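Local coordinates for insecticidal crystal protein Cry7Cal (PDB 5ZI1), which acts as an insecticidal toxin active against the migratory locust and, as in other delta endotoxins, probably works by binding receptors and forming pores in gut membranes, at residues A[269-274]-A[436-441]; A[367-372]-A[440-445]; A[468-473]-A[594-599]; A[523-528]-A[559-564]. All coordinates share one frame; numbering follows the deposited sequence.

Contact 1: A[269-274]-A[436-441]; sequences PDWYGA and SEIFKE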
# COMPACT_ATOMS: atom_id res chain seq x y z
N PRO A 269 -5.75 33.21 7.23
CA PRO A 269 -4.93 32.77 6.09
C PRO A 269 -4.86 31.25 6.01
O PRO A 269 -5.23 30.53 6.94
CB PRO A 269 -3.54 33.37 6.38
CG PRO A 269 -3.49 33.43 7.88
CD PRO A 269 -4.92 33.63 8.37
N ASP A 270 -4.44 30.77 4.83
CA ASP A 270 -4.04 29.38 4.70
C ASP A 270 -2.90 29.06 5.66
O ASP A 270 -2.02 29.88 5.92
CB ASP A 270 -3.59 29.08 3.27
CG ASP A 270 -4.73 29.11 2.28
OD1 ASP A 270 -5.89 29.20 2.70
OD2 ASP A 270 -4.45 29.03 1.06
N TRP A 271 -2.92 27.83 6.19
CA TRP A 271 -1.89 27.45 7.15
C TRP A 271 -0.49 27.37 6.53
O TRP A 271 0.49 27.45 7.28
CB TRP A 271 -2.26 26.11 7.81
CG TRP A 271 -2.23 24.92 6.87
CD1 TRP A 271 -3.30 24.37 6.21
CD2 TRP A 271 -1.08 24.16 6.47
NE1 TRP A 271 -2.89 23.31 5.44
CE2 TRP A 271 -1.53 23.16 5.58
CE3 TRP A 271 0.28 24.21 6.79
CZ2 TRP A 271 -0.66 22.22 5.01
CZ3 TRP A 271 1.14 23.27 6.22
CH2 TRP A 271 0.67 22.30 5.34
N TYR A 272 -0.37 27.26 5.19
CA TYR A 272 0.93 26.93 4.58
C TYR A 272 2.04 27.87 5.04
O TYR A 272 3.13 27.42 5.44
CB TYR A 272 0.85 26.96 3.05
CG TYR A 272 -0.27 26.14 2.45
CD1 TYR A 272 -0.38 24.79 2.71
CD2 TYR A 272 -1.21 26.74 1.61
CE1 TYR A 272 -1.41 24.04 2.14
CE2 TYR A 272 -2.24 26.00 1.05
CZ TYR A 272 -2.33 24.66 1.32
OH TYR A 272 -3.35 23.93 0.77
N GLY A 273 1.79 29.19 5.01
CA GLY A 273 2.80 30.15 5.42
C GLY A 273 3.32 29.95 6.83
O GLY A 273 4.42 30.41 7.15
N ALA A 274 2.56 29.27 7.69
CA ALA A 274 2.99 29.01 9.06
C ALA A 274 3.89 27.78 9.20
O ALA A 274 4.58 27.66 10.21
CB ALA A 274 1.77 28.85 9.97
N SER A 436 0.26 12.57 13.31
CA SER A 436 1.47 13.36 13.41
C SER A 436 1.08 14.83 13.40
O SER A 436 -0.08 15.19 13.64
CB SER A 436 2.42 13.00 12.26
OG SER A 436 1.79 13.25 11.03
N GLU A 437 2.03 15.71 13.09
CA GLU A 437 1.71 17.12 12.99
C GLU A 437 2.65 17.75 11.97
O GLU A 437 3.64 17.15 11.53
CB GLU A 437 1.85 17.82 14.33
CG GLU A 437 3.27 17.91 14.77
CD GLU A 437 3.41 18.30 16.22
OE1 GLU A 437 4.55 18.62 16.62
OE2 GLU A 437 2.40 18.25 16.96
N ILE A 438 2.31 18.99 11.62
CA ILE A 438 3.10 19.84 10.75
C ILE A 438 4.10 20.60 11.61
O ILE A 438 3.71 21.27 12.57
CB ILE A 438 2.20 20.80 9.97
CG1 ILE A 438 1.43 20.06 8.89
CG2 ILE A 438 3.02 21.90 9.35
CD1 ILE A 438 2.34 19.40 7.83
N PHE A 439 5.38 20.49 11.25
CA PHE A 439 6.43 21.30 11.88
C PHE A 439 6.17 22.77 11.60
O PHE A 439 6.24 23.23 10.45
CB PHE A 439 7.79 20.89 11.33
CG PHE A 439 8.95 21.34 12.17
CD1 PHE A 439 9.18 22.69 12.39
CD2 PHE A 439 9.81 20.41 12.73
CE1 PHE A 439 10.24 23.12 13.19
CE2 PHE A 439 10.89 20.82 13.51
CZ PHE A 439 11.10 22.18 13.74
N LYS A 440 5.89 23.54 12.64
CA LYS A 440 5.49 24.93 12.47
C LYS A 440 6.70 25.84 12.61
O LYS A 440 7.59 25.60 13.43
CB LYS A 440 4.39 25.30 13.48
CG LYS A 440 3.07 25.73 12.83
CD LYS A 440 1.83 25.53 13.72
CE LYS A 440 2.05 26.06 15.12
NZ LYS A 440 2.66 25.00 15.99
N GLU A 441 6.73 26.89 11.79
CA GLU A 441 7.77 27.91 11.86
C GLU A 441 7.40 29.03 12.81
O GLU A 441 8.30 29.66 13.38
CB GLU A 441 8.03 28.49 10.47
CG GLU A 441 9.17 29.51 10.39
CD GLU A 441 9.52 29.88 8.94
OE1 GLU A 441 10.70 30.19 8.65
OE2 GLU A 441 8.61 29.86 8.07
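The six-membered ring of Trp271 meets the branched end of Ile438, the two side chains crossing at about a right angle. Ring atom CZ3 comes within 3.9 Å of Ile438 CG2, while CH2 is 4.2 Å from Ile438 CD1, so methyls of both branches reach the indole. Trp271 holds CG between its own backbone N and carbonyl carbon (chi1 67°), and Tyr272 CD1 lies 3.4 Å above one face of the indole, toward its rim. The backbone turns tightly here: Ala274 N donates to Trp271 O at 2.8 Å, closing the short 3-10 segment, at whose last residue, Ala274, the carbonyl faces segment 436-441. That carbonyl, Ala274 O, receives Glu441 N at 2.8 Å, with the donor in the carbonyl plane and a fairly straight N-H (159°). Carbon atoms flank the same oxygen, Lys440 CG at 3.6 Å and Glu441 CB at an equal 3.6 Å, so aliphatic parts of two polar residues pack against the acceptor. Beyond them the Glu441 carboxylate makes a weak bond to Ser277. The contact thus joins the loop ahead of helix 279-286 to the chain that follows strand 430-437. Ile438 also packs on Ile282 of that helix and on Trp212 of helix 208-227, Trp271 reaches Glu213 of helix 208-227, and strand 369-382 covers Ala274 with Trp369 and Gln371.

Contact 2: A[367-372]-A[440-445]; sequences ATWYQA and KETGSG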
# COMPACT_ATOMS: atom_id res chain seq x y z
N ALA A 367 -2.13 39.38 16.59
CA ALA A 367 -0.83 39.64 17.18
C ALA A 367 0.06 38.42 17.08
O ALA A 367 1.29 38.55 17.02
CB ALA A 367 -0.97 40.07 18.63
N THR A 368 -0.54 37.22 17.07
CA THR A 368 0.15 35.97 16.83
C THR A 368 -0.73 35.13 15.91
O THR A 368 -1.83 35.53 15.53
CB THR A 368 0.46 35.23 18.14
OG1 THR A 368 1.29 34.10 17.85
CG2 THR A 368 -0.82 34.76 18.81
N TRP A 369 -0.23 33.95 15.54
CA TRP A 369 -0.83 33.14 14.48
C TRP A 369 -1.22 31.79 15.08
O TRP A 369 -0.35 30.96 15.37
CB TRP A 369 0.14 33.01 13.31
CG TRP A 369 -0.45 32.50 12.04
CD1 TRP A 369 -1.70 31.99 11.87
CD2 TRP A 369 0.19 32.44 10.76
NE1 TRP A 369 -1.88 31.62 10.56
CE2 TRP A 369 -0.73 31.88 9.86
CE3 TRP A 369 1.46 32.81 10.29
CZ2 TRP A 369 -0.43 31.67 8.51
CZ3 TRP A 369 1.75 32.61 8.94
CH2 TRP A 369 0.82 32.05 8.07
N TYR A 370 -2.51 31.58 15.29
CA TYR A 370 -3.04 30.37 15.90
C TYR A 370 -3.54 29.40 14.84
O TYR A 370 -4.09 29.81 13.81
CB TYR A 370 -4.20 30.69 16.86
CG TYR A 370 -3.80 31.45 18.11
CD1 TYR A 370 -2.94 30.88 19.04
CD2 TYR A 370 -4.29 32.73 18.36
CE1 TYR A 370 -2.57 31.55 20.18
CE2 TYR A 370 -3.93 33.42 19.50
CZ TYR A 370 -3.07 32.83 20.41
OH TYR A 370 -2.71 33.50 21.55
N GLN A 371 -3.37 28.11 15.10
CA GLN A 371 -3.97 27.06 14.28
C GLN A 371 -4.85 26.22 15.18
O GLN A 371 -4.42 25.85 16.29
CB GLN A 371 -2.91 26.20 13.58
CG GLN A 371 -1.73 26.98 13.10
CD GLN A 371 -1.99 27.73 11.80
OE1 GLN A 371 -2.95 27.45 11.06
NE2 GLN A 371 -1.12 28.68 11.50
N ALA A 372 -6.06 25.92 14.74
CA ALA A 372 -7.06 25.35 15.63
C ALA A 372 -7.75 24.17 14.97
O ALA A 372 -8.17 24.25 13.81
CB ALA A 372 -8.10 26.42 16.04
N LYS A 440 5.89 23.54 12.64
CA LYS A 440 5.49 24.93 12.47
C LYS A 440 6.70 25.84 12.61
O LYS A 440 7.59 25.60 13.43
CB LYS A 440 4.39 25.30 13.48
CG LYS A 440 3.07 25.73 12.83
CD LYS A 440 1.83 25.53 13.72
CE LYS A 440 2.05 26.06 15.12
NZ LYS A 440 2.66 25.00 15.99
N GLU A 441 6.73 26.89 11.79
CA GLU A 441 7.77 27.91 11.86
C GLU A 441 7.40 29.03 12.81
O GLU A 441 8.30 29.66 13.38
CB GLU A 441 8.03 28.49 10.47
CG GLU A 441 9.17 29.51 10.39
CD GLU A 441 9.52 29.88 8.94
OE1 GLU A 441 10.70 30.19 8.65
OE2 GLU A 441 8.61 29.86 8.07
N THR A 442 6.11 29.29 13.00
CA THR A 442 5.68 30.39 13.86
C THR A 442 4.34 30.07 14.52
O THR A 442 3.56 29.25 14.04
CB THR A 442 5.58 31.69 13.06
OG1 THR A 442 5.63 32.81 13.95
CG2 THR A 442 4.28 31.74 12.28
N GLY A 443 4.08 30.75 15.63
CA GLY A 443 2.76 30.68 16.23
C GLY A 443 2.52 29.54 17.20
O GLY A 443 3.43 29.07 17.88
N SER A 444 1.26 29.09 17.25
CA SER A 444 0.74 28.24 18.32
C SER A 444 -0.40 27.42 17.75
O SER A 444 -1.07 27.85 16.80
CB SER A 444 0.22 29.07 19.51
OG SER A 444 0.90 28.76 20.71
N GLY A 445 -0.63 26.26 18.36
CA GLY A 445 -1.69 25.35 17.94
C GLY A 445 -1.18 24.23 17.06
O GLY A 445 -0.30 24.45 16.22
O HOH W 1 0.69 29.11 13.50
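Strand 369-372 and the irregular segment 440-445 run alongside in the same direction and are joined by a single bridge at Tyr370 and Ser444, where Ser444 N donates to Trp369 O at 3.1 Å and Gln371 N to Ser444 O at 2.9 Å. On either side of Ser444 a glycine with positive phi lets the chains close up: Gly443 CA lies 3.2 Å from Trp369 O, and Gly445 CA makes the like CA-H...O contact with Gln371 O. Among the side chains, Thr442 offers its methyl, CG2, to Trp369 CE3 at 3.6 Å, the two groups crossing at about a right angle. Tyr370 turns CD1 and CE1 to Ser444 CB, and Thr368 CG2 lies over one face of its ring. Gln371 bends at chi2 (-78°), which swings CD back toward Trp369; its NE2 sits 3.1 Å above the indole plane, near the rim. There NE2 donates to a water at 2.7 Å, and the water in turn donates to Trp369 O and Thr442 O, bridging the two segments. The Gln371 and Lys440 side chains slide past each other in opposite directions, CG of the first near CD of the second, while Lys440 NZ bonds weakly to Gly445 O. Here the turn between strands 430-437 and 448-454 of one sheet is laid against the start of a strand of another, within the three-sheet beta-prism characteristic of the middle domain of three-domain Cry toxins.

Contact 3: A[468-473]-A[594-599]; sequences ITQIPA and KIEFIP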
# COMPACT_ATOMS: atom_id res chain seq x y z
N ILE A 468 -1.44 -20.28 0.43
CA ILE A 468 -0.15 -19.70 0.77
C ILE A 468 -0.42 -18.44 1.58
O ILE A 468 -1.12 -17.53 1.11
CB ILE A 468 0.68 -19.41 -0.48
CG1 ILE A 468 1.13 -20.72 -1.14
CG2 ILE A 468 1.86 -18.58 -0.08
CD1 ILE A 468 1.48 -20.58 -2.63
N THR A 469 0.10 -18.39 2.79
CA THR A 469 -0.07 -17.23 3.64
C THR A 469 1.20 -16.41 3.55
O THR A 469 2.28 -16.88 3.92
CB THR A 469 -0.38 -17.63 5.09
OG1 THR A 469 -1.41 -18.62 5.08
CG2 THR A 469 -0.87 -16.41 5.86
N GLN A 470 1.08 -15.19 3.03
CA GLN A 470 2.24 -14.34 2.83
C GLN A 470 2.16 -13.25 3.89
O GLN A 470 1.26 -12.40 3.85
CB GLN A 470 2.29 -13.79 1.41
CG GLN A 470 3.53 -12.94 1.11
CD GLN A 470 3.42 -12.19 -0.21
OE1 GLN A 470 2.66 -11.24 -0.32
NE2 GLN A 470 4.16 -12.64 -1.23
N ILE A 471 3.08 -13.30 4.83
CA ILE A 471 3.09 -12.44 6.00
C ILE A 471 4.34 -11.58 5.92
O ILE A 471 5.45 -12.11 5.87
CB ILE A 471 3.09 -13.25 7.31
CG1 ILE A 471 1.90 -14.20 7.37
CG2 ILE A 471 3.09 -12.29 8.50
CD1 ILE A 471 1.77 -14.94 8.71
N PRO A 472 4.21 -10.26 5.88
CA PRO A 472 5.39 -9.41 5.81
C PRO A 472 6.21 -9.53 7.07
O PRO A 472 5.69 -9.74 8.16
CB PRO A 472 4.81 -8.00 5.66
CG PRO A 472 3.52 -8.24 4.97
CD PRO A 472 2.98 -9.53 5.55
N ALA A 473 7.52 -9.43 6.90
CA ALA A 473 8.41 -9.44 8.06
C ALA A 473 8.02 -8.37 9.06
O ALA A 473 8.19 -8.56 10.27
CB ALA A 473 9.86 -9.28 7.60
N LYS A 594 9.00 -10.76 2.54
CA LYS A 594 7.83 -11.50 2.99
C LYS A 594 8.22 -12.86 3.54
O LYS A 594 9.25 -13.46 3.16
CB LYS A 594 6.83 -11.68 1.84
CG LYS A 594 6.43 -10.40 1.13
CD LYS A 594 5.59 -9.46 2.03
CE LYS A 594 5.28 -8.13 1.31
NZ LYS A 594 4.62 -8.34 -0.02
N ILE A 595 7.37 -13.37 4.43
CA ILE A 595 7.48 -14.72 4.95
C ILE A 595 6.27 -15.48 4.44
O ILE A 595 5.13 -15.05 4.65
CB ILE A 595 7.52 -14.75 6.48
CG1 ILE A 595 8.41 -13.62 6.97
CG2 ILE A 595 8.00 -16.10 6.95
CD1 ILE A 595 9.85 -13.87 6.64
N GLU A 596 6.51 -16.60 3.75
CA GLU A 596 5.42 -17.32 3.11
C GLU A 596 5.31 -18.71 3.70
O GLU A 596 6.27 -19.49 3.66
CB GLU A 596 5.59 -17.36 1.60
CG GLU A 596 5.47 -15.99 0.97
CD GLU A 596 5.80 -16.01 -0.49
OE1 GLU A 596 6.33 -17.05 -0.96
OE2 GLU A 596 5.54 -14.99 -1.18
N PHE A 597 4.14 -19.00 4.26
CA PHE A 597 3.82 -20.29 4.85
C PHE A 597 3.10 -21.10 3.78
O PHE A 597 1.97 -20.77 3.39
CB PHE A 597 2.99 -20.09 6.11
CG PHE A 597 3.74 -19.35 7.18
CD1 PHE A 597 3.78 -17.97 7.18
CD2 PHE A 597 4.45 -20.03 8.14
CE1 PHE A 597 4.50 -17.28 8.15
CE2 PHE A 597 5.17 -19.34 9.11
CZ PHE A 597 5.20 -17.96 9.11
N ILE A 598 3.76 -22.13 3.29
CA ILE A 598 3.27 -22.95 2.19
C ILE A 598 2.66 -24.21 2.79
O ILE A 598 3.30 -24.85 3.64
CB ILE A 598 4.41 -23.28 1.21
CG1 ILE A 598 4.89 -21.99 0.53
CG2 ILE A 598 3.99 -24.36 0.19
CD1 ILE A 598 6.21 -22.12 -0.18
N PRO A 599 1.43 -24.56 2.44
CA PRO A 599 0.79 -25.74 3.04
C PRO A 599 1.25 -27.02 2.36
O PRO A 599 1.29 -27.11 1.13
CB PRO A 599 -0.70 -25.48 2.83
CG PRO A 599 -0.78 -24.59 1.65
CD PRO A 599 0.47 -23.74 1.67
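Glu596 OE2 is gripped twice: by Gln470 NE2, at 2.7 Å with a nearly straight N-H (165°), and by the hydroxyl of Tyr241. The amide uses the anti lone pair of OE2, and since the amide and carboxylate planes are only 18° apart the two flat groups are almost coplanar. OE1 makes a salt bridge to Arg525, so both oxygens of this buried carboxylate are occupied, which would be expected to favour its charged form. Gln470 and Glu596 lie side by side and point the same way, their CG atoms 3.6 Å apart. Next along the partner strand, Lys594 lays CB against Gln470 CG at 3.6 Å; the bend at its chi2 (-69°) carries CD over to Pro472, 3.8 Å from CG of that ring. The opposite face is largely apolar, with Ile471, Ile595 and Phe597 beside Thr469, whose hydroxyl bonds to Tyr464 N. Ile471 CD1 touches Phe597 CE1 at 3.6 Å, and Thr469 O lies at the edge of the phenyl ring. At the end of the ladder the Ile468 and Pro599 side chains cross at about a right angle, CG1 near CD. The backbones between the two faces run antiparallel, with Thr469–Phe597 and Ile471–Ile595 as hydrogen-bonded pairs, each bonded both ways. Within the sheet, strand 468-472 stands between strand 589-599 and the short parallel strand 245-246, strand 521-530 flanks 589-599 on its other edge, and Ile471 and Ile595 pack on Met512 and Phe510 of strand 508-513 in the second sheet.

Contact 4: A[523-528]-A[559-564]; sequences KVRVRY and YSYLTM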
# COMPACT_ATOMS: atom_id res chain seq x y z
N LYS A 523 5.80 -25.42 4.99
CA LYS A 523 7.10 -25.02 4.49
C LYS A 523 7.14 -23.50 4.66
O LYS A 523 6.11 -22.84 4.45
CB LYS A 523 7.25 -25.41 3.02
CG LYS A 523 7.88 -26.74 2.80
CD LYS A 523 8.46 -26.85 1.41
CE LYS A 523 7.32 -27.02 0.41
NZ LYS A 523 7.89 -27.37 -0.92
N VAL A 524 8.29 -22.96 5.04
CA VAL A 524 8.48 -21.52 5.14
C VAL A 524 9.37 -21.07 3.98
O VAL A 524 10.53 -21.48 3.89
CB VAL A 524 9.08 -21.12 6.49
CG1 VAL A 524 9.49 -19.65 6.51
CG2 VAL A 524 8.10 -21.39 7.60
N ARG A 525 8.83 -20.23 3.11
CA ARG A 525 9.57 -19.64 2.01
C ARG A 525 9.75 -18.16 2.29
O ARG A 525 8.77 -17.41 2.40
CB ARG A 525 8.83 -19.86 0.69
CG ARG A 525 9.59 -19.42 -0.54
CD ARG A 525 8.89 -19.91 -1.78
NE ARG A 525 7.61 -19.24 -1.98
CZ ARG A 525 6.71 -19.58 -2.90
NH1 ARG A 525 6.92 -20.60 -3.70
NH2 ARG A 525 5.58 -18.90 -3.01
N VAL A 526 10.99 -17.74 2.43
CA VAL A 526 11.34 -16.35 2.62
C VAL A 526 11.64 -15.71 1.26
O VAL A 526 12.33 -16.30 0.42
CB VAL A 526 12.54 -16.21 3.55
CG1 VAL A 526 12.97 -14.77 3.64
CG2 VAL A 526 12.19 -16.78 4.92
N ARG A 527 11.07 -14.53 1.02
CA ARG A 527 11.41 -13.71 -0.13
C ARG A 527 12.45 -12.70 0.36
O ARG A 527 12.12 -11.82 1.16
CB ARG A 527 10.17 -13.04 -0.69
CG ARG A 527 10.44 -12.04 -1.81
CD ARG A 527 9.16 -11.67 -2.51
NE ARG A 527 9.43 -11.17 -3.86
CZ ARG A 527 9.71 -9.90 -4.15
NH1 ARG A 527 9.77 -8.99 -3.19
NH2 ARG A 527 9.95 -9.55 -5.41
N TYR A 528 13.69 -12.85 -0.12
CA TYR A 528 14.85 -12.19 0.47
C TYR A 528 15.77 -11.64 -0.62
O TYR A 528 15.62 -11.93 -1.81
CB TYR A 528 15.64 -13.14 1.36
CG TYR A 528 16.59 -13.99 0.56
CD1 TYR A 528 16.14 -15.07 -0.17
CD2 TYR A 528 17.95 -13.70 0.50
CE1 TYR A 528 17.01 -15.84 -0.94
CE2 TYR A 528 18.82 -14.45 -0.26
CZ TYR A 528 18.34 -15.53 -0.97
OH TYR A 528 19.21 -16.31 -1.73
N TYR A 559 15.46 -9.76 -5.67
CA TYR A 559 14.91 -10.75 -4.75
C TYR A 559 14.89 -12.13 -5.38
O TYR A 559 14.58 -12.28 -6.57
CB TYR A 559 13.47 -10.39 -4.34
CG TYR A 559 13.37 -9.22 -3.41
CD1 TYR A 559 13.65 -9.36 -2.06
CD2 TYR A 559 13.00 -7.97 -3.89
CE1 TYR A 559 13.56 -8.28 -1.20
CE2 TYR A 559 12.89 -6.88 -3.03
CZ TYR A 559 13.18 -7.04 -1.70
OH TYR A 559 13.10 -5.98 -0.85
N SER A 560 15.16 -13.14 -4.57
CA SER A 560 14.73 -14.48 -4.93
C SER A 560 14.03 -15.13 -3.73
O SER A 560 13.61 -14.44 -2.80
CB SER A 560 15.91 -15.33 -5.42
OG SER A 560 16.99 -15.21 -4.52
N TYR A 561 13.89 -16.45 -3.77
CA TYR A 561 13.19 -17.19 -2.74
C TYR A 561 14.09 -18.26 -2.14
O TYR A 561 14.98 -18.82 -2.80
CB TYR A 561 11.92 -17.84 -3.30
CG TYR A 561 10.90 -16.81 -3.75
CD1 TYR A 561 10.92 -16.32 -5.05
CD2 TYR A 561 9.95 -16.31 -2.86
CE1 TYR A 561 10.01 -15.39 -5.46
CE2 TYR A 561 9.03 -15.36 -3.26
CZ TYR A 561 9.06 -14.91 -4.56
OH TYR A 561 8.16 -13.98 -5.00
N LEU A 562 13.82 -18.54 -0.88
CA LEU A 562 14.59 -19.47 -0.08
C LEU A 562 13.61 -20.29 0.73
O LEU A 562 12.88 -19.74 1.57
CB LEU A 562 15.54 -18.69 0.84
CG LEU A 562 16.31 -19.46 1.91
CD1 LEU A 562 17.41 -18.59 2.30
CD2 LEU A 562 15.49 -19.72 3.20
N THR A 563 13.62 -21.60 0.54
CA THR A 563 12.62 -22.46 1.15
C THR A 563 13.23 -23.26 2.30
O THR A 563 14.28 -23.88 2.14
CB THR A 563 12.02 -23.38 0.09
OG1 THR A 563 11.51 -22.58 -0.97
CG2 THR A 563 10.91 -24.24 0.68
N MET A 564 12.55 -23.22 3.45
CA MET A 564 12.93 -24.02 4.60
C MET A 564 11.84 -25.05 4.85
O MET A 564 10.66 -24.70 4.87
CB MET A 564 13.16 -23.15 5.82
CG MET A 564 14.40 -22.29 5.72
SD MET A 564 14.42 -20.98 6.94
CE MET A 564 13.06 -20.02 6.30
O HOH W 2 10.01 -12.11 -6.95
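Segments 523-528 and 559-564 pair antiparallel through three hydrogen-bonded pairs, Val524–Met564, Val526–Leu562 and Tyr528–Ser560, giving six backbone bonds, of which Met564 N to Val524 O is the shortest at 2.7 Å. On the polar face the Arg527 guanidinium lies flat on Tyr559, planes 30° apart, as an off-centre cation-pi stack: NH1 stands 3.4 Å above the ring, toward its rim, and is also paired with Asp593. A water accepts from Arg527 NH2 at 3.0 Å and is hydrogen-bonded to Tyr561 OH, which in turn meets the hydroxyl of Tyr241. Tyr561 runs between the two arginines, its CE2 3.6 Å from Arg527 CB and its CD2 against the Arg525 chain, whose guanidinium reaches Glu596. On the other, mostly apolar face the bend of Met564 at chi3 (-68°) brings CE to 3.6 Å from Val524 CG1, and as near to Val526 CG2. Tyr528 lays CE1 on Leu562 CB at 3.7 Å, the side chains crossing at about a right angle, with its hydroxyl bonded to Thr548 O. Val526 and Leu562 also meet Met536 of the facing sheet, the packing expected of the jelly-roll beta-sandwich that forms the third domain of the three-domain Cry toxin core.

In the fold
The four contacts fall into two clusters on opposite sides of the chain's centre. Contacts 1 and 2, centres about 8 Å apart, share Lys440 and Glu441 and pack directly on each other; together they tie the turn after strand 430-437 to two other parts of the middle, beta-prism domain. Contacts 3 and 4, centres about 9 Å apart, belong to one sheet of the third-domain sandwich, in which strands 589-599 and 521-530 are neighbours, and contact 4 is nested in the chain loop that contact 3 closes. Between the clusters centres lie 42 to 52 Å apart without touching, each contact in the middle domain closing before the third-domain ones open, consistent with two distinct domains of the toxin.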